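Local coordinates for protein putative hexose oxidase (Nonomuraea sp. ATCC 39727, PDB 5AWV) that binds FAD and the glycopeptide antibiotic teicoplanin, and probably works as a flavin-dependent hexose oxidase on sugars of such antibiotics, at residues Val64-Thr67 / Gln68-Ala71; Ile114-Pro118 / Ser119-Phe123; Phe267-Leu270 / Leu271-Gly275. All coordinates share one frame; numbering follows the deposited sequence.

How the interactions relate
From the N terminus the three contacts follow in series; none encloses or crosses another, and each is local to one continuous run of chain. Interaction 1 lies where the loop after strand 60-63 turns into helix 67-80. Interaction 2 closes the tight turn of the hairpin made by strands 114-117 and 122-125, at one edge of a five-stranded antiparallel sheet. Both belong to the FAD-binding domain, with centres about 20 Å apart and nearest atoms about 11 Å apart. Interaction 3 runs along helix 264-280 on the opposite side of the chain's centre; its centre is about 51 Å from that of interaction 1 and 46 Å from that of interaction 2.

Interaction 1 (Val64-Thr67 / Gln68-Ala71); sequences VGST and QQVA
The backbone N of Gly65 donates to Gln69 OE1 at 2.9 Å, and the N-H points almost straight at the oxygen (170°). The donor stands well above the plane of the amide carbonyl, 60° out of it, so this bond does not use a lone-pair direction. Gln69 reaches back because CG lies beside its own backbone N and the chain runs extended beyond it (chi2 173°). Its aliphatic part passes Ser66, with CG 3.4 Å from Ser66 OG. That serine is the N-cap of the helix: its OG accepts from Gln69 N at 3.1 Å. The Gln69 side chain returns its bond to Gly65 N, one residue before the cap. The first helical bonds then follow, Val70 N to Ser66 O at 3.0 Å and Ala71 N to Thr67 O at 2.9 Å. Beside the polar cap, Val64 CG2 meets Val70 CG2 at 3.6 Å, the two side chains crossing at about a right angle; here the incoming loop lies against the first helical turn.

Thr67 turns away from this turn and gives its hydroxyl to Glu183, while Gln69 NE2 is hydrogen-bonded to Ala30 O. The Val70 side chain, about 8 Å from the bound FAD, packs on Val223 and Thr225 of strand 223-229 and on Val185 of strand 179-187. The start of helix 67-80 is thereby placed against the five-stranded antiparallel sheet that holds these two strands.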
# COMPACT_ATOMS: atom_id res chain seq x y z
N VAL A 64 -8.83 -5.97 -16.88
CA VAL A 64 -7.80 -6.15 -17.83
C VAL A 64 -6.82 -7.27 -17.37
O VAL A 64 -6.42 -7.30 -16.24
CB VAL A 64 -7.04 -4.83 -18.06
CG1 VAL A 64 -7.94 -3.81 -18.73
CG2 VAL A 64 -6.46 -4.26 -16.76
N GLY A 65 -6.45 -8.14 -18.29
CA GLY A 65 -5.58 -9.30 -18.04
C GLY A 65 -4.24 -9.27 -18.71
O GLY A 65 -3.48 -10.23 -18.59
N SER A 66 -3.89 -8.13 -19.35
CA SER A 66 -2.58 -7.96 -19.94
C SER A 66 -2.20 -6.52 -20.15
O SER A 66 -3.04 -5.71 -20.16
CB SER A 66 -2.51 -8.66 -21.32
OG SER A 66 -3.22 -7.89 -22.31
N THR A 67 -0.92 -6.28 -20.40
CA THR A 67 -0.39 -4.91 -20.65
C THR A 67 -1.09 -4.33 -21.88
O THR A 67 -1.54 -3.17 -21.86
CB THR A 67 1.12 -4.94 -20.80
OG1 THR A 67 1.65 -5.40 -19.57
CG2 THR A 67 1.69 -3.58 -21.14
N GLN A 68 -1.25 -5.15 -22.93
CA GLN A 68 -1.95 -4.66 -24.14
C GLN A 68 -3.37 -4.26 -23.86
O GLN A 68 -3.88 -3.28 -24.36
CB GLN A 68 -1.92 -5.68 -25.31
CG GLN A 68 -2.62 -5.18 -26.60
CD GLN A 68 -1.92 -3.93 -27.16
OE1 GLN A 68 -2.57 -2.88 -27.42
NE2 GLN A 68 -0.59 -3.99 -27.24
N GLN A 69 -4.09 -5.06 -23.12
CA GLN A 69 -5.39 -4.68 -22.73
C GLN A 69 -5.45 -3.40 -21.92
O GLN A 69 -6.41 -2.61 -22.05
CB GLN A 69 -6.02 -5.78 -21.89
CG GLN A 69 -6.50 -6.98 -22.70
CD GLN A 69 -6.97 -8.11 -21.77
OE1 GLN A 69 -7.71 -7.88 -20.84
NE2 GLN A 69 -6.52 -9.29 -22.01
N VAL A 70 -4.47 -3.19 -21.02
CA VAL A 70 -4.42 -1.89 -20.31
C VAL A 70 -4.27 -0.75 -21.33
O VAL A 70 -4.98 0.28 -21.24
CB VAL A 70 -3.24 -1.83 -19.28
CG1 VAL A 70 -3.12 -0.47 -18.62
CG2 VAL A 70 -3.42 -2.89 -18.21
N ALA A 71 -3.27 -0.88 -22.19
CA ALA A 71 -3.04 0.16 -23.22
C ALA A 71 -4.31 0.46 -24.01
O ALA A 71 -4.68 1.65 -24.16
CB ALA A 71 -1.95 -0.22 -24.12

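Interaction 2 (Ile114-Pro118 / Ser119-Phe123); sequences IAYDP and SMNAF
With CG anti to the backbone N (chi1 -177°), the Asp117 carboxylate is carried forward over the turn to Ser119, while a similar torsion in Tyr116 (chi1 171°) sends its ring out toward Asn121. Asp117 OD1 receives two sound bonds from one residue: Ser119 OG at 2.8 Å, on the syn side of the carboxylate, and Ser119 N at 2.9 Å. Both donors come from the same face of the carboxylate plane. The bond from the backbone N two residues on defines an Asx turn, and Met120 N adds a weak, longer one at 3.4 Å.

The main chain then turns back into strand 122-125. Asp117 N gives a good bond to Ala122 O at 2.9 Å, whereas Asp117 O takes only weak ones from Met120, Asn121 and Ala122. Asn121 and Ala122 both face Asp117, which makes a G1 beta bulge, and Asn121 has the positive phi that goes with it. Its amide reaches the edge of the Tyr116 ring in the ring plane, ND2 lying 2.7 Å from Tyr116 OH in a weak bond; amide and ring planes stand 87° apart. One step along, Tyr116 and Phe123 form a non-hydrogen-bonded pair, and Tyr116 CB touches Phe123 CE1 at 4.2 Å. Phe123 also meets Trp142 edge-to-face, and Leu27 of the second subunit packs on Ala115 and Asp117.

The other carboxylate oxygen, OD2, accepts from Trp228 NE1 of strand 223-229. Donors at both oxygens would probably stabilise the ionised form of this buried acid and fix its rotation, so one carboxylate bonds within the turn and also to strand 223-229.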
# COMPACT_ATOMS: atom_id res chain seq x y z
N ILE A 114 3.55 -13.54 -10.05
CA ILE A 114 4.68 -13.34 -9.20
C ILE A 114 5.66 -14.38 -9.64
O ILE A 114 5.37 -15.62 -9.54
CB ILE A 114 4.35 -13.53 -7.71
CG1 ILE A 114 3.19 -12.66 -7.29
CG2 ILE A 114 5.63 -13.46 -6.82
CD1 ILE A 114 2.68 -13.11 -5.90
N ALA A 115 6.80 -13.96 -10.16
CA ALA A 115 7.77 -14.93 -10.71
C ALA A 115 9.12 -14.36 -10.85
O ALA A 115 9.33 -13.13 -10.94
CB ALA A 115 7.34 -15.41 -12.06
N TYR A 116 10.08 -15.26 -10.77
CA TYR A 116 11.44 -14.89 -11.11
C TYR A 116 11.55 -14.69 -12.64
O TYR A 116 11.14 -15.54 -13.40
CB TYR A 116 12.43 -15.92 -10.68
CG TYR A 116 13.81 -15.60 -11.24
CD1 TYR A 116 14.53 -14.46 -10.81
CD2 TYR A 116 14.38 -16.45 -12.20
CE1 TYR A 116 15.80 -14.18 -11.30
CE2 TYR A 116 15.68 -16.20 -12.67
CZ TYR A 116 16.38 -15.05 -12.23
OH TYR A 116 17.65 -14.81 -12.75
N ASP A 117 12.08 -13.55 -13.05
CA ASP A 117 12.17 -13.18 -14.46
C ASP A 117 13.61 -13.20 -14.90
O ASP A 117 14.32 -12.23 -14.61
CB ASP A 117 11.58 -11.79 -14.66
CG ASP A 117 11.56 -11.34 -16.13
OD1 ASP A 117 12.41 -11.83 -16.91
OD2 ASP A 117 10.72 -10.51 -16.47
N PRO A 118 14.09 -14.29 -15.57
CA PRO A 118 15.56 -14.28 -15.88
C PRO A 118 16.01 -13.16 -16.78
O PRO A 118 17.16 -12.86 -16.73
CB PRO A 118 15.83 -15.67 -16.51
CG PRO A 118 14.49 -16.20 -16.85
CD PRO A 118 13.41 -15.43 -16.15
N SER A 119 15.16 -12.52 -17.56
CA SER A 119 15.70 -11.51 -18.51
C SER A 119 15.87 -10.16 -17.81
O SER A 119 16.63 -9.32 -18.27
CB SER A 119 14.79 -11.38 -19.68
OG SER A 119 13.62 -10.74 -19.21
N MET A 120 15.21 -9.96 -16.67
CA MET A 120 15.51 -8.83 -15.78
C MET A 120 16.39 -9.19 -14.60
O MET A 120 16.93 -8.28 -13.94
CB MET A 120 14.20 -8.17 -15.34
CG MET A 120 13.34 -7.78 -16.52
SD MET A 120 14.03 -6.29 -17.39
CE MET A 120 12.99 -5.00 -16.73
N ASN A 121 16.61 -10.51 -14.36
CA ASN A 121 17.29 -11.03 -13.16
C ASN A 121 16.67 -10.31 -11.92
O ASN A 121 17.36 -9.78 -11.05
CB ASN A 121 18.83 -10.88 -13.23
CG ASN A 121 19.54 -11.61 -12.16
OD1 ASN A 121 20.62 -11.19 -11.66
ND2 ASN A 121 19.04 -12.74 -11.83
N ALA A 122 15.35 -10.42 -11.85
CA ALA A 122 14.56 -9.78 -10.77
C ALA A 122 13.24 -10.50 -10.68
O ALA A 122 12.85 -11.19 -11.59
CB ALA A 122 14.29 -8.31 -11.12
N PHE A 123 12.55 -10.27 -9.57
CA PHE A 123 11.17 -10.73 -9.39
C PHE A 123 10.16 -9.83 -9.98
O PHE A 123 10.10 -8.66 -9.67
CB PHE A 123 10.90 -10.91 -7.91
CG PHE A 123 11.62 -12.03 -7.32
CD1 PHE A 123 11.12 -13.31 -7.41
CD2 PHE A 123 12.81 -11.85 -6.70
CE1 PHE A 123 11.78 -14.35 -6.84
CE2 PHE A 123 13.46 -12.88 -6.17
CZ PHE A 123 12.97 -14.14 -6.20

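Interaction 3 (Phe267-Leu270 / Leu271-Gly275); sequences FSRL and LRNHG
Helix 264-280 contributes Ser268 and Arg269 to the pocket around the bound 8-methylnonanoic acid, and along the same helix Ser268 and Phe267 meet residues one turn further on. Ser268 OG accepts from Arg272 NE at 3.1 Å in a bent bond (138°), the serine oxygen lying 26° out of the guanidinium plane. Arg272 is extended from CG to NE, which carries its head back along the helix. A water joins the same two groups, 2.9 Å from Ser268 OG and accepting from Arg272 NH2 at 3.3 Å, near the edge of the guanidinium. Arg272 NE also meets Asp377 in a salt bridge, so its single N-H is probably shared, while NH1 and NH2 hydrogen-bond the backbones of two bound peptides.

On another side of the helix, Leu271 CD1 sits over the face of the Phe267 ring, 3.9 Å from its centroid and 16° off the normal, a CH-pi contact. Both side chains also pack on Ile297. Asn273 N bonds Arg269 O at 2.8 Å. One side thus packs on strand 291-298 and another, where Asp335 salt-bridges Arg269, reaches the lipid site, with the i to i+4 spacing typical of an alpha-helix.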
# COMPACT_ATOMS: atom_id res chain seq x y z
N PHE A 267 1.10 9.73 31.29
CA PHE A 267 0.93 9.79 29.84
C PHE A 267 2.06 10.53 29.19
O PHE A 267 2.66 10.03 28.25
CB PHE A 267 -0.38 10.44 29.46
CG PHE A 267 -0.67 10.41 27.98
CD1 PHE A 267 -1.29 9.32 27.41
CD2 PHE A 267 -0.28 11.47 27.17
CE1 PHE A 267 -1.55 9.29 26.03
CE2 PHE A 267 -0.55 11.44 25.82
CZ PHE A 267 -1.20 10.35 25.24
N SER A 268 2.33 11.74 29.64
CA SER A 268 3.49 12.46 29.19
C SER A 268 4.83 11.74 29.35
O SER A 268 5.63 11.70 28.40
CB SER A 268 3.53 13.86 29.78
OG SER A 268 4.55 14.59 29.07
N ARG A 269 5.08 11.15 30.52
CA ARG A 269 6.27 10.35 30.68
C ARG A 269 6.41 9.20 29.63
O ARG A 269 7.50 8.97 29.08
CB ARG A 269 6.33 9.78 32.11
CG ARG A 269 7.58 9.02 32.41
CD ARG A 269 8.80 9.92 32.41
NE ARG A 269 9.99 9.11 32.60
CZ ARG A 269 10.34 8.59 33.78
NH1 ARG A 269 9.61 8.76 34.90
NH2 ARG A 269 11.46 7.88 33.85
N LEU A 270 5.36 8.49 29.40
CA LEU A 270 5.32 7.42 28.40
C LEU A 270 5.75 7.91 26.97
O LEU A 270 6.60 7.32 26.34
CB LEU A 270 3.90 6.82 28.33
CG LEU A 270 3.64 5.77 27.22
CD1 LEU A 270 4.51 4.55 27.37
CD2 LEU A 270 2.22 5.32 27.26
N LEU A 271 5.09 8.94 26.49
CA LEU A 271 5.41 9.49 25.15
C LEU A 271 6.80 10.06 25.07
O LEU A 271 7.45 9.84 24.04
CB LEU A 271 4.36 10.47 24.66
CG LEU A 271 3.16 9.81 24.00
CD1 LEU A 271 2.32 8.99 24.97
CD2 LEU A 271 2.36 10.90 23.32
N ARG A 272 7.34 10.63 26.19
CA ARG A 272 8.72 11.05 26.19
C ARG A 272 9.67 9.90 26.16
O ARG A 272 10.64 9.92 25.43
CB ARG A 272 9.11 12.02 27.33
CG ARG A 272 8.26 13.29 27.33
CD ARG A 272 8.62 14.18 28.47
NE ARG A 272 7.58 15.23 28.63
CZ ARG A 272 7.80 16.41 29.21
NH1 ARG A 272 9.05 16.73 29.68
NH2 ARG A 272 6.76 17.28 29.32
N ASN A 273 9.44 8.92 27.01
CA ASN A 273 10.25 7.70 27.05
C ASN A 273 10.40 7.06 25.62
O ASN A 273 11.47 6.71 25.18
CB ASN A 273 9.57 6.64 27.92
CG ASN A 273 9.73 6.85 29.42
OD1 ASN A 273 9.10 6.14 30.20
ND2 ASN A 273 10.48 7.81 29.81
N HIS A 274 9.25 6.81 25.04
CA HIS A 274 9.10 6.16 23.76
C HIS A 274 9.79 6.96 22.67
O HIS A 274 10.57 6.42 21.95
CB HIS A 274 7.63 5.98 23.44
CG HIS A 274 7.36 5.48 22.05
ND1 HIS A 274 7.12 6.33 20.98
CD2 HIS A 274 7.33 4.22 21.54
CE1 HIS A 274 6.95 5.63 19.87
NE2 HIS A 274 7.04 4.35 20.19
N GLY A 275 9.50 8.24 22.59
CA GLY A 275 10.08 9.10 21.57
C GLY A 275 11.56 9.24 21.66
O GLY A 275 12.26 9.17 20.64
O HOH W 1 3.83 17.14 27.90